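Local coordinates for protein SloR (Streptococcus mutans, PDB 5CVI) that probably binds DNA as a homodimeric, manganese-responsive transcription regulator of the DtxR/MntR family, and binds transition metal ions, at residues B[8-13]-B[58-62]; B[137-141]-B[155-159]; B[148-152]-B[211-215]; B[177-182]-B[192-196]. All coordinates share one frame. Residue numbers count along the deposited sequence, not the author numbering.

Interaction 1: B[8-13]-B[58-62]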
loop_
_atom_site.group_PDB
_atom_site.type_symbol
_atom_site.label_atom_id
_atom_site.label_comp_id
_atom_site.label_asym_id
_atom_site.label_seq_id
_atom_site.Cartn_x
_atom_site.Cartn_y
_atom_site.Cartn_z
ATOM N N TYR B 8 15.376 11.399 4.081
ATOM C CA TYR B 8 16.644 12.001 4.466
ATOM C C TYR B 8 17.017 11.552 5.877
ATOM O O TYR B 8 18.191 11.385 6.196
ATOM C CB TYR B 8 16.544 13.528 4.388
ATOM C CG TYR B 8 17.827 14.260 4.701
ATOM C CD1 TYR B 8 18.813 14.421 3.737
ATOM C CD2 TYR B 8 18.046 14.806 5.958
ATOM C CE1 TYR B 8 19.988 15.097 4.019
ATOM C CE2 TYR B 8 19.215 15.482 6.250
ATOM C CZ TYR B 8 20.183 15.625 5.278
ATOM O OH TYR B 8 21.348 16.301 5.567
ATOM N N LEU B 9 16.006 11.345 6.713
ATOM C CA LEU B 9 16.229 10.912 8.087
ATOM C C LEU B 9 16.853 9.519 8.163
ATOM O O LEU B 9 17.706 9.260 9.012
ATOM C CB LEU B 9 14.925 10.962 8.889
ATOM C CG LEU B 9 14.520 12.336 9.431
ATOM C CD1 LEU B 9 14.661 13.406 8.364
ATOM C CD2 LEU B 9 13.093 12.300 9.960
ATOM N N LYS B 10 16.434 8.628 7.270
ATOM C CA LYS B 10 16.948 7.260 7.263
ATOM C C LYS B 10 18.410 7.190 6.829
ATOM O O LYS B 10 19.172 6.362 7.326
ATOM C CB LYS B 10 16.084 6.351 6.380
ATOM C CG LYS B 10 14.731 6.004 6.986
ATOM C CD LYS B 10 14.060 4.851 6.253
ATOM C CE LYS B 10 13.684 5.229 4.829
ATOM N NZ LYS B 10 12.977 4.113 4.138
ATOM N N ILE B 11 18.795 8.060 5.902
ATOM C CA ILE B 11 20.173 8.112 5.431
ATOM C C ILE B 11 21.085 8.737 6.485
ATOM O O ILE B 11 22.208 8.283 6.698
ATOM C CB ILE B 11 20.287 8.901 4.115
ATOM C CG1 ILE B 11 19.347 8.314 3.060
ATOM C CG2 ILE B 11 21.726 8.915 3.620
ATOM C CD1 ILE B 11 19.598 6.857 2.757
ATOM N N ILE B 12 20.593 9.782 7.142
ATOM C CA ILE B 12 21.324 10.427 8.227
ATOM C C ILE B 12 21.477 9.472 9.408
ATOM O O ILE B 12 22.480 9.503 10.123
ATOM C CB ILE B 12 20.609 11.712 8.700
ATOM C CG1 ILE B 12 20.588 12.756 7.581
ATOM C CG2 ILE B 12 21.283 12.282 9.938
ATOM C CD1 ILE B 12 21.966 13.213 7.139
ATOM N N TYR B 13 20.475 8.618 9.597
ATOM C CA TYR B 13 20.463 7.668 10.703
ATOM C C TYR B 13 21.667 6.732 10.658
ATOM O O TYR B 13 22.379 6.579 11.650
ATOM C CB TYR B 13 19.169 6.851 10.688
ATOM C CG TYR B 13 18.868 6.132 11.987
ATOM C CD1 TYR B 13 19.436 4.896 12.271
ATOM C CD2 TYR B 13 18.003 6.685 12.921
ATOM C CE1 TYR B 13 19.157 4.236 13.455
ATOM C CE2 TYR B 13 17.718 6.032 14.107
ATOM C CZ TYR B 13 18.296 4.810 14.368
ATOM O OH TYR B 13 18.009 4.161 15.546
ATOM N N GLY B 58 27.623 18.554 11.373
ATOM C CA GLY B 58 26.732 18.651 10.232
ATOM C C GLY B 58 25.280 18.545 10.655
ATOM O O GLY B 58 24.878 19.132 11.658
ATOM N N TYR B 59 24.487 17.796 9.895
ATOM C CA TYR B 59 23.077 17.615 10.229
ATOM C C TYR B 59 22.846 16.380 11.099
ATOM O O TYR B 59 23.276 15.276 10.760
ATOM C CB TYR B 59 22.216 17.555 8.963
ATOM C CG TYR B 59 22.065 18.889 8.265
ATOM C CD1 TYR B 59 21.227 19.873 8.776
ATOM C CD2 TYR B 59 22.763 19.167 7.097
ATOM C CE1 TYR B 59 21.085 21.095 8.142
ATOM C CE2 TYR B 59 22.629 20.387 6.455
ATOM C CZ TYR B 59 21.790 21.346 6.981
ATOM O OH TYR B 59 21.659 22.558 6.343
ATOM N N LEU B 60 22.164 16.580 12.223
ATOM C CA LEU B 60 21.899 15.503 13.171
ATOM C C LEU B 60 20.404 15.291 13.381
ATOM O O LEU B 60 19.600 16.190 13.138
ATOM C CB LEU B 60 22.571 15.798 14.514
ATOM C CG LEU B 60 24.098 15.769 14.540
ATOM C CD1 LEU B 60 24.610 16.255 15.885
ATOM C CD2 LEU B 60 24.614 14.368 14.243
ATOM N N LEU B 61 20.042 14.098 13.840
ATOM C CA LEU B 61 18.650 13.782 14.130
ATOM C C LEU B 61 18.264 14.251 15.530
ATOM O O LEU B 61 19.013 14.064 16.489
ATOM C CB LEU B 61 18.397 12.275 14.003
ATOM C CG LEU B 61 18.399 11.648 12.605
ATOM C CD1 LEU B 61 18.309 10.128 12.693
ATOM C CD2 LEU B 61 17.253 12.195 11.769
ATOM N N THR B 62 17.095 14.875 15.636
ATOM C CA THR B 62 16.487 15.141 16.930
ATOM C C THR B 62 15.867 13.835 17.407
ATOM O O THR B 62 15.767 12.881 16.632
ATOM C CB THR B 62 15.376 16.192 16.820
ATOM O OG1 THR B 62 14.315 15.679 16.003
ATOM C CG2 THR B 62 15.913 17.472 16.204
#

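Interaction 2: B[137-141]-B[155-159]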
loop_
_atom_site.group_PDB
_atom_site.type_symbol
_atom_site.label_atom_id
_atom_site.label_comp_id
_atom_site.label_asym_id
_atom_site.label_seq_id
_atom_site.Cartn_x
_atom_site.Cartn_y
_atom_site.Cartn_z
ATOM N N VAL B 137 18.126 -0.674 16.536
ATOM C CA VAL B 137 19.471 -1.028 16.964
ATOM C C VAL B 137 19.956 -2.230 16.161
ATOM O O VAL B 137 19.617 -3.372 16.472
ATOM C CB VAL B 137 19.524 -1.344 18.465
ATOM C CG1 VAL B 137 20.967 -1.536 18.913
ATOM C CG2 VAL B 137 18.867 -0.227 19.254
ATOM N N GLU B 138 20.747 -1.962 15.125
ATOM C CA GLU B 138 21.194 -3.000 14.204
ATOM C C GLU B 138 21.928 -4.135 14.914
ATOM O O GLU B 138 22.792 -3.907 15.763
ATOM C CB GLU B 138 22.079 -2.403 13.103
ATOM C CG GLU B 138 21.408 -1.319 12.261
ATOM C CD GLU B 138 20.369 -1.870 11.291
ATOM O OE1 GLU B 138 20.111 -3.093 11.312
ATOM O OE2 GLU B 138 19.814 -1.075 10.501
ATOM N N ARG B 139 21.561 -5.362 14.555
ATOM C CA ARG B 139 22.201 -6.567 15.069
ATOM C C ARG B 139 23.612 -6.695 14.508
ATOM O O ARG B 139 24.517 -7.194 15.170
ATOM C CB ARG B 139 21.367 -7.794 14.686
ATOM C CG ARG B 139 22.069 -9.135 14.828
ATOM C CD ARG B 139 22.404 -9.451 16.278
ATOM N NE ARG B 139 22.862 -10.828 16.449
ATOM C CZ ARG B 139 24.122 -11.224 16.309
ATOM N NH1 ARG B 139 25.063 -10.347 15.991
ATOM N NH2 ARG B 139 24.441 -12.499 16.486
ATOM N N TYR B 140 23.789 -6.231 13.278
ATOM C CA TYR B 140 25.067 -6.347 12.591
ATOM C C TYR B 140 25.634 -4.970 12.264
ATOM O O TYR B 140 25.153 -4.286 11.362
ATOM C CB TYR B 140 24.903 -7.193 11.327
ATOM C CG TYR B 140 24.414 -8.597 11.618
ATOM C CD1 TYR B 140 25.045 -9.384 12.571
ATOM C CD2 TYR B 140 23.313 -9.125 10.957
ATOM C CE1 TYR B 140 24.604 -10.664 12.849
ATOM C CE2 TYR B 140 22.863 -10.407 11.230
ATOM C CZ TYR B 140 23.513 -11.170 12.178
ATOM O OH TYR B 140 23.075 -12.445 12.461
ATOM N N ARG B 141 26.662 -4.571 13.006
ATOM C CA ARG B 141 27.247 -3.244 12.859
ATOM C C ARG B 141 28.682 -3.297 12.345
ATOM O O ARG B 141 29.231 -2.278 11.922
ATOM C CB ARG B 141 27.207 -2.499 14.195
ATOM C CG ARG B 141 25.830 -2.434 14.834
ATOM C CD ARG B 141 25.911 -1.843 16.230
ATOM N NE ARG B 141 26.761 -0.654 16.265
ATOM C CZ ARG B 141 26.332 0.581 16.028
ATOM N NH1 ARG B 141 25.057 0.801 15.736
ATOM N NH2 ARG B 141 27.182 1.599 16.082
ATOM N N LEU B 155 28.937 -13.348 5.746
ATOM C CA LEU B 155 28.242 -12.149 5.292
ATOM C C LEU B 155 26.834 -12.129 5.880
ATOM O O LEU B 155 25.966 -12.888 5.452
ATOM C CB LEU B 155 28.182 -12.119 3.764
ATOM C CG LEU B 155 27.482 -10.937 3.092
ATOM C CD1 LEU B 155 28.132 -9.625 3.496
ATOM C CD2 LEU B 155 27.508 -11.100 1.581
ATOM N N LYS B 156 26.612 -11.268 6.869
ATOM C CA LYS B 156 25.344 -11.252 7.596
ATOM C C LYS B 156 24.384 -10.148 7.143
ATOM O O LYS B 156 23.166 -10.332 7.180
ATOM C CB LYS B 156 25.583 -11.145 9.106
ATOM C CG LYS B 156 26.453 -12.243 9.696
ATOM C CD LYS B 156 25.954 -13.630 9.318
ATOM C CE LYS B 156 24.576 -13.912 9.900
ATOM N NZ LYS B 156 24.046 -15.229 9.434
ATOM N N ARG B 157 24.925 -9.007 6.726
ATOM C CA ARG B 157 24.095 -7.859 6.366
ATOM C C ARG B 157 24.721 -6.953 5.306
ATOM O O ARG B 157 25.939 -6.750 5.283
ATOM C CB ARG B 157 23.758 -7.036 7.612
ATOM C CG ARG B 157 23.236 -5.633 7.320
ATOM C CD ARG B 157 23.009 -4.857 8.608
ATOM N NE ARG B 157 22.726 -3.445 8.366
ATOM C CZ ARG B 157 23.320 -2.446 9.010
ATOM N NH1 ARG B 157 24.234 -2.704 9.934
ATOM N NH2 ARG B 157 23.000 -1.189 8.732
ATOM N N VAL B 158 23.870 -6.410 4.437
ATOM C CA VAL B 158 24.292 -5.453 3.418
ATOM C C VAL B 158 23.332 -4.273 3.404
ATOM O O VAL B 158 22.224 -4.362 3.929
ATOM C CB VAL B 158 24.320 -6.080 2.019
ATOM C CG1 VAL B 158 25.281 -7.257 1.980
ATOM C CG2 VAL B 158 22.910 -6.522 1.616
ATOM N N GLN B 159 23.755 -3.171 2.795
ATOM C CA GLN B 159 22.917 -1.979 2.736
ATOM C C GLN B 159 21.830 -2.074 1.677
ATOM O O GLN B 159 21.943 -2.828 0.708
ATOM C CB GLN B 159 23.755 -0.727 2.482
ATOM C CG GLN B 159 24.176 0.003 3.736
ATOM C CD GLN B 159 24.545 1.443 3.458
ATOM O OE1 GLN B 159 24.394 1.926 2.332
ATOM N NE2 GLN B 159 25.029 2.140 4.479
#

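Interaction 3: B[148-152]-B[211-215]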
loop_
_atom_site.group_PDB
_atom_site.type_symbol
_atom_site.label_atom_id
_atom_site.label_comp_id
_atom_site.label_asym_id
_atom_site.label_seq_id
_atom_site.Cartn_x
_atom_site.Cartn_y
_atom_site.Cartn_z
ATOM N N THR B 148 40.444 -6.077 11.129
ATOM C CA THR B 148 41.870 -6.361 11.310
ATOM C C THR B 148 42.212 -7.846 11.193
ATOM O O THR B 148 43.152 -8.221 10.492
ATOM C CB THR B 148 42.374 -5.868 12.681
ATOM O OG1 THR B 148 42.081 -4.476 12.835
ATOM C CG2 THR B 148 43.877 -6.091 12.809
ATOM N N GLU B 149 41.453 -8.682 11.896
ATOM C CA GLU B 149 41.722 -10.116 11.935
ATOM C C GLU B 149 41.394 -10.813 10.620
ATOM O O GLU B 149 40.361 -10.554 10.006
ATOM C CB GLU B 149 40.942 -10.777 13.076
ATOM C CG GLU B 149 41.394 -10.359 14.462
ATOM C CD GLU B 149 40.732 -11.170 15.560
ATOM O OE1 GLU B 149 39.652 -11.747 15.307
ATOM O OE2 GLU B 149 41.296 -11.236 16.673
HETATM N N MSE B 150 42.282 -11.704 10.194
HETATM C CA MSE B 150 42.056 -12.501 8.994
HETATM C C MSE B 150 41.365 -13.806 9.376
HETATM O O MSE B 150 41.181 -14.089 10.561
HETATM C CB MSE B 150 43.381 -12.780 8.278
HETATM C CG MSE B 150 44.208 -11.532 8.002
HETATM SE SE MSE B 150 43.256 -10.206 6.925
HETATM C CE MSE B 150 44.539 -8.738 7.037
ATOM N N GLY B 151 40.981 -14.599 8.379
ATOM C CA GLY B 151 40.275 -15.842 8.634
ATOM C C GLY B 151 38.879 -15.860 8.038
ATOM O O GLY B 151 38.567 -15.075 7.142
ATOM N N VAL B 152 38.033 -16.753 8.542
ATOM C CA VAL B 152 36.699 -16.946 7.977
ATOM C C VAL B 152 35.646 -15.994 8.560
ATOM O O VAL B 152 35.570 -15.796 9.774
ATOM C CB VAL B 152 36.231 -18.405 8.137
ATOM C CG1 VAL B 152 34.857 -18.595 7.511
ATOM C CG2 VAL B 152 37.239 -19.352 7.507
ATOM N N TYR B 211 28.502 -5.895 5.927
ATOM C CA TYR B 211 28.669 -6.226 7.335
ATOM C C TYR B 211 28.949 -7.717 7.513
ATOM O O TYR B 211 28.278 -8.561 6.918
ATOM C CB TYR B 211 27.431 -5.803 8.129
ATOM C CG TYR B 211 27.141 -4.318 8.064
ATOM C CD1 TYR B 211 26.315 -3.791 7.077
ATOM C CD2 TYR B 211 27.688 -3.444 8.992
ATOM C CE1 TYR B 211 26.046 -2.432 7.016
ATOM C CE2 TYR B 211 27.423 -2.084 8.943
ATOM C CZ TYR B 211 26.603 -1.584 7.953
ATOM O OH TYR B 211 26.344 -0.233 7.905
ATOM N N ILE B 212 29.944 -8.035 8.335
ATOM C CA ILE B 212 30.374 -9.418 8.512
ATOM C C ILE B 212 30.445 -9.830 9.981
ATOM O O ILE B 212 30.324 -8.999 10.880
ATOM C CB ILE B 212 31.743 -9.661 7.849
ATOM C CG1 ILE B 212 32.755 -8.619 8.330
ATOM C CG2 ILE B 212 31.611 -9.618 6.337
ATOM C CD1 ILE B 212 34.130 -8.756 7.701
ATOM N N GLU B 213 30.638 -11.125 10.210
ATOM C CA GLU B 213 30.760 -11.667 11.558
ATOM C C GLU B 213 31.584 -12.950 11.498
ATOM O O GLU B 213 31.415 -13.756 10.583
ATOM C CB GLU B 213 29.373 -11.920 12.159
ATOM C CG GLU B 213 29.376 -12.250 13.646
ATOM C CD GLU B 213 28.106 -11.796 14.352
ATOM O OE1 GLU B 213 27.793 -10.587 14.292
ATOM O OE2 GLU B 213 27.421 -12.645 14.967
ATOM N N LYS B 214 32.480 -13.132 12.464
ATOM C CA LYS B 214 33.424 -14.248 12.423
ATOM C C LYS B 214 32.830 -15.534 12.996
ATOM O O LYS B 214 31.893 -15.491 13.794
ATOM C CB LYS B 214 34.714 -13.880 13.157
ATOM C CG LYS B 214 35.946 -14.608 12.644
ATOM C CD LYS B 214 37.217 -14.040 13.255
ATOM C CE LYS B 214 38.456 -14.660 12.629
ATOM N NZ LYS B 214 39.707 -14.126 13.239
ATOM N N LYS B 215 33.379 -16.675 12.581
ATOM C CA LYS B 215 32.881 -17.977 13.024
ATOM C C LYS B 215 33.365 -18.331 14.427
ATOM O O LYS B 215 33.370 -19.500 14.816
ATOM C CB LYS B 215 33.293 -19.078 12.044
ATOM C CG LYS B 215 32.745 -18.899 10.637
ATOM C CD LYS B 215 32.934 -20.162 9.805
ATOM C CE LYS B 215 32.112 -21.319 10.362
ATOM N NZ LYS B 215 32.232 -22.549 9.526
#

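Interaction 4: B[177-182]-B[192-196]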
loop_
_atom_site.group_PDB
_atom_site.type_symbol
_atom_site.label_atom_id
_atom_site.label_comp_id
_atom_site.label_asym_id
_atom_site.label_seq_id
_atom_site.Cartn_x
_atom_site.Cartn_y
_atom_site.Cartn_z
ATOM N N ASP B 177 26.875 -16.193 3.099
ATOM C CA ASP B 177 28.045 -16.768 2.447
ATOM C C ASP B 177 29.278 -16.710 3.339
ATOM O O ASP B 177 29.505 -15.722 4.040
ATOM C CB ASP B 177 28.331 -16.056 1.124
ATOM C CG ASP B 177 27.567 -16.657 -0.041
ATOM O OD1 ASP B 177 27.133 -17.824 0.073
ATOM O OD2 ASP B 177 27.410 -15.966 -1.069
ATOM N N GLU B 178 30.065 -17.781 3.310
ATOM C CA GLU B 178 31.351 -17.808 3.993
ATOM C C GLU B 178 32.434 -17.256 3.069
ATOM O O GLU B 178 32.685 -17.800 1.993
ATOM C CB GLU B 178 31.709 -19.233 4.427
ATOM C CG GLU B 178 30.833 -19.798 5.535
ATOM C CD GLU B 178 31.225 -21.210 5.940
ATOM O OE1 GLU B 178 32.093 -21.808 5.268
ATOM O OE2 GLU B 178 30.664 -21.722 6.934
ATOM N N LEU B 179 33.067 -16.166 3.481
ATOM C CA LEU B 179 34.186 -15.615 2.730
ATOM C C LEU B 179 35.412 -15.462 3.625
ATOM O O LEU B 179 35.329 -14.909 4.720
ATOM C CB LEU B 179 33.799 -14.282 2.086
ATOM C CG LEU B 179 32.871 -13.389 2.907
ATOM C CD1 LEU B 179 33.651 -12.597 3.948
ATOM C CD2 LEU B 179 32.076 -12.467 2.000
ATOM N N ARG B 180 36.546 -15.975 3.157
ATOM C CA ARG B 180 37.782 -15.936 3.926
ATOM C C ARG B 180 38.592 -14.689 3.575
ATOM O O ARG B 180 39.006 -14.508 2.428
ATOM C CB ARG B 180 38.605 -17.209 3.677
ATOM C CG ARG B 180 39.912 -17.296 4.457
ATOM C CD ARG B 180 40.645 -18.611 4.194
ATOM N NE ARG B 180 39.981 -19.763 4.804
ATOM C CZ ARG B 180 39.052 -20.503 4.204
ATOM N NH1 ARG B 180 38.665 -20.215 2.967
ATOM N NH2 ARG B 180 38.509 -21.532 4.840
ATOM N N LEU B 181 38.804 -13.828 4.567
ATOM C CA LEU B 181 39.613 -12.629 4.380
ATOM C C LEU B 181 41.094 -12.980 4.448
ATOM O O LEU B 181 41.602 -13.366 5.503
ATOM C CB LEU B 181 39.275 -11.579 5.439
ATOM C CG LEU B 181 40.126 -10.308 5.399
ATOM C CD1 LEU B 181 40.029 -9.646 4.033
ATOM C CD2 LEU B 181 39.707 -9.337 6.496
ATOM N N LEU B 182 41.782 -12.839 3.320
ATOM C CA LEU B 182 43.189 -13.212 3.232
ATOM C C LEU B 182 44.110 -12.100 3.723
ATOM O O LEU B 182 45.044 -12.344 4.486
ATOM C CB LEU B 182 43.546 -13.582 1.793
ATOM C CG LEU B 182 42.767 -14.745 1.186
ATOM C CD1 LEU B 182 43.215 -14.994 -0.245
ATOM C CD2 LEU B 182 42.943 -15.998 2.030
ATOM N N THR B 192 41.291 -8.316 0.174
ATOM C CA THR B 192 41.332 -9.520 -0.651
ATOM C C THR B 192 40.726 -10.714 0.083
ATOM O O THR B 192 41.261 -11.177 1.092
ATOM C CB THR B 192 42.765 -9.854 -1.117
ATOM O OG1 THR B 192 43.246 -8.808 -1.969
ATOM C CG2 THR B 192 42.783 -11.165 -1.886
ATOM N N ILE B 193 39.601 -11.202 -0.431
ATOM C CA ILE B 193 38.884 -12.301 0.203
ATOM C C ILE B 193 38.799 -13.507 -0.721
ATOM O O ILE B 193 38.977 -13.389 -1.932
ATOM C CB ILE B 193 37.461 -11.879 0.611
ATOM C CG1 ILE B 193 36.556 -11.793 -0.619
ATOM C CG2 ILE B 193 37.494 -10.551 1.352
ATOM C CD1 ILE B 193 35.100 -11.556 -0.290
ATOM N N GLU B 194 38.522 -14.669 -0.137
ATOM C CA GLU B 194 38.420 -15.909 -0.894
ATOM C C GLU B 194 37.057 -16.561 -0.682
ATOM O O GLU B 194 36.630 -16.782 0.452
ATOM C CB GLU B 194 39.547 -16.867 -0.495
ATOM C CG GLU B 194 39.507 -18.229 -1.179
ATOM C CD GLU B 194 38.572 -19.208 -0.494
ATOM O OE1 GLU B 194 38.417 -19.123 0.744
ATOM O OE2 GLU B 194 37.986 -20.060 -1.194
ATOM N N LYS B 195 36.379 -16.863 -1.785
ATOM C CA LYS B 195 35.081 -17.527 -1.749
ATOM C C LYS B 195 35.041 -18.648 -2.778
ATOM O O LYS B 195 35.243 -18.408 -3.969
ATOM C CB LYS B 195 33.957 -16.528 -2.035
ATOM C CG LYS B 195 32.628 -17.181 -2.365
ATOM C CD LYS B 195 31.645 -16.198 -2.966
ATOM C CE LYS B 195 30.456 -16.916 -3.586
ATOM N NZ LYS B 195 29.776 -17.817 -2.613
ATOM N N ASP B 196 34.786 -19.868 -2.313
ATOM C CA ASP B 196 34.685 -21.030 -3.192
ATOM C C ASP B 196 35.951 -21.262 -4.009
ATOM O O ASP B 196 35.890 -21.725 -5.146
ATOM C CB ASP B 196 33.477 -20.898 -4.122
ATOM C CG ASP B 196 32.169 -20.825 -3.366
ATOM O OD1 ASP B 196 32.065 -21.465 -2.298
ATOM O OD2 ASP B 196 31.248 -20.123 -3.835
#

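Interaction 1: B[8-13]-B[58-62]
This is an apolar helix-on-strand contact in the N-terminal DNA-binding domain, where one face of helix 7-18 packs against the second strand of a two-stranded hairpin. No hydrogen bond joins the segments. Leu61, with its CA-to-CB bond toward the helix, gives the most surface: it lies against three helix residues spaced to share one face, with Leu61 CD2 3.6 Å from Leu9 CG, Leu61 CG 4.0 Å from Ile12 CG2 and Leu61 CD1 3.5 Å from Tyr13 CD2. The next inward-pointing residue of the extended chain, Tyr59, lies two positions earlier; its carbonyl O sits 3.7 Å from Ile12 CG2, and its ring atom CD2 is 3.5 Å from Tyr8 OH. Leu60, between them, points away. Both tyrosine hydroxyls of the helix are hydrogen-bonded to other parts of the chain: Tyr8 OH to Asn24 OD1, Tyr13 OH to Leu136 O. Helices 24-30 and 35-47 close over Tyr8 through Ile27, Val42 and Leu45. Asp7, just before the segment, is a zinc ligand, so this helix joins the metal site to the DNA-binding core. A helical bundle backed by a two-stranded wing is the arrangement of the winged helix-turn-helix, as in the DtxR family.

Interaction 2: B[137-141]-B[155-159]
The ring of Tyr140 lies flat over the start of the Lys156 side chain: Lys156 CB stands 3.5 Å from the ring centroid, 10° off the normal, a CH-pi contact. The lysine continues on the same side of the ring toward the hydroxyl, its CE 3.3 Å from Tyr140 OH. Tyr140 also meets the next strand residue, its CB 3.9 Å from Arg157 CB. Two consecutive residues can both point toward the loop because Lys156 and Arg157 together face Tyr211, a classic beta bulge where strand 151-158 pairs with 210-214 in the FeoA-type, SH3-like domain. The bulge turns the arginine toward the linker from the metal-binding and dimerisation domain. Extended through its first three chi angles, Arg157 donates from NH1 to Tyr140 O over a very short 2.3 Å, with the carbonyl near the guanidinium plane. Over one face of the same group lies Glu138, its OE2 3.6 Å from Arg157 NH2; this long salt bridge is purely electrostatic, since no N-H points at the oxygen. Glu138 OE2 has its stronger partner in Arg77 of helix 63-85, while Arg157 also makes a cation-pi contact with Tyr211. The Arg157 side chain comes within about 8 Å of a bound zinc ion.

Interaction 3: B[148-152]-B[211-215]
Glu149, in the turn leading into strand 151-158, points toward the C-terminal segment and forms a salt bridge in which Lys214 NZ donates to Glu149 OE1 at 3.2 Å. Met150, a selenomethionine here, turns its side chain away but offers its carbonyl: Lys214 NZ donates to Met150 O at 3.1 Å, so one ammonium group holds two successive residues. The lysine reaches them fully extended, all its chi angles near t. It passes Gly151, which opens the strand and where a side chain would come tight against Lys214 CE; the backbone angles themselves call for glycine. At Val152 the carbonyl O lies 3.1 Å from Lys214 CG, and Val152 CG1 packs 3.4 Å from Lys215 CD. The ammonium of Lys215 is paired with Glu178 of strand 178-185. These contacts lie at the surface, away from the metal sites, and fasten the end of the chain to the first strand of the domain. Such pairing of first and last strands is characteristic of the small SH3-like barrel of the FeoA domain.

Interaction 4: B[177-182]-B[192-196]
Backbone hydrogen bonds set the register. Arg180 and Glu194 form an antiparallel hydrogen-bonded pair, Arg180 N donating to Glu194 O at 2.8 Å and Glu194 N to Arg180 O at 2.6 Å; Leu182 N donates to Thr192 O at 2.8 Å. Between these, Leu181 and Ile193 are a non-hydrogen-bonded pair, with CA-H...O contacts supplementing the ladder: Ile193 CA lies 3.1 Å from Arg180 O and Leu179 CA 3.5 Å from Glu194 O. Apolar contacts gather on the face of Leu181 and Ile193, where Leu181 CD1 is 3.8 Å from Ile193 CG2 and Leu179 CB 3.8 Å from Ile193 CD1. On the face of Arg180 and Glu194, Arg180 NH1 meets Glu194 OE1 in a very short salt bridge of 2.5 Å, beside Leu182. Beyond the Arg180-Glu194 pair, Lys195 NZ salt-bridges two acids, Asp196 OD2 at 3.0 Å and, by a weak hydrogen bond, Asp177 OD2 at 3.4 Å; Asp177 OD2 also accepts from the backbone of Lys174. His172 and Glu198, zinc ligands in a structure of this protein, lie near Lys195, though no zinc is bound there in this chain. With axes at 145°, the two strands make a twisted antiparallel beta hairpin of the FeoA-type, SH3-like fold.

Overall arrangement
From the N terminus, interaction 1 closes first, bringing strand 60-61 back onto helix 7-18 around the intervening helices of the DNA-binding domain. The chain then passes through helices 63-85, 91-101 and 107-116 before interaction 2 folds the linker 137-141 onto strand 151-158. Interaction 3 closes the largest loop, from 148-152 to the C terminus; it crosses interaction 2 and encloses interaction 4, the local hairpin. The last three all reach one five-stranded sheet: Arg157 O and Tyr211 N connect interactions 2 and 3, Leu155 N and Asp177 O interactions 2 and 4, and Gly151 O and Leu181 N interactions 3 and 4. Interactions 1 and 4 lie on opposite sides of the chain's centre.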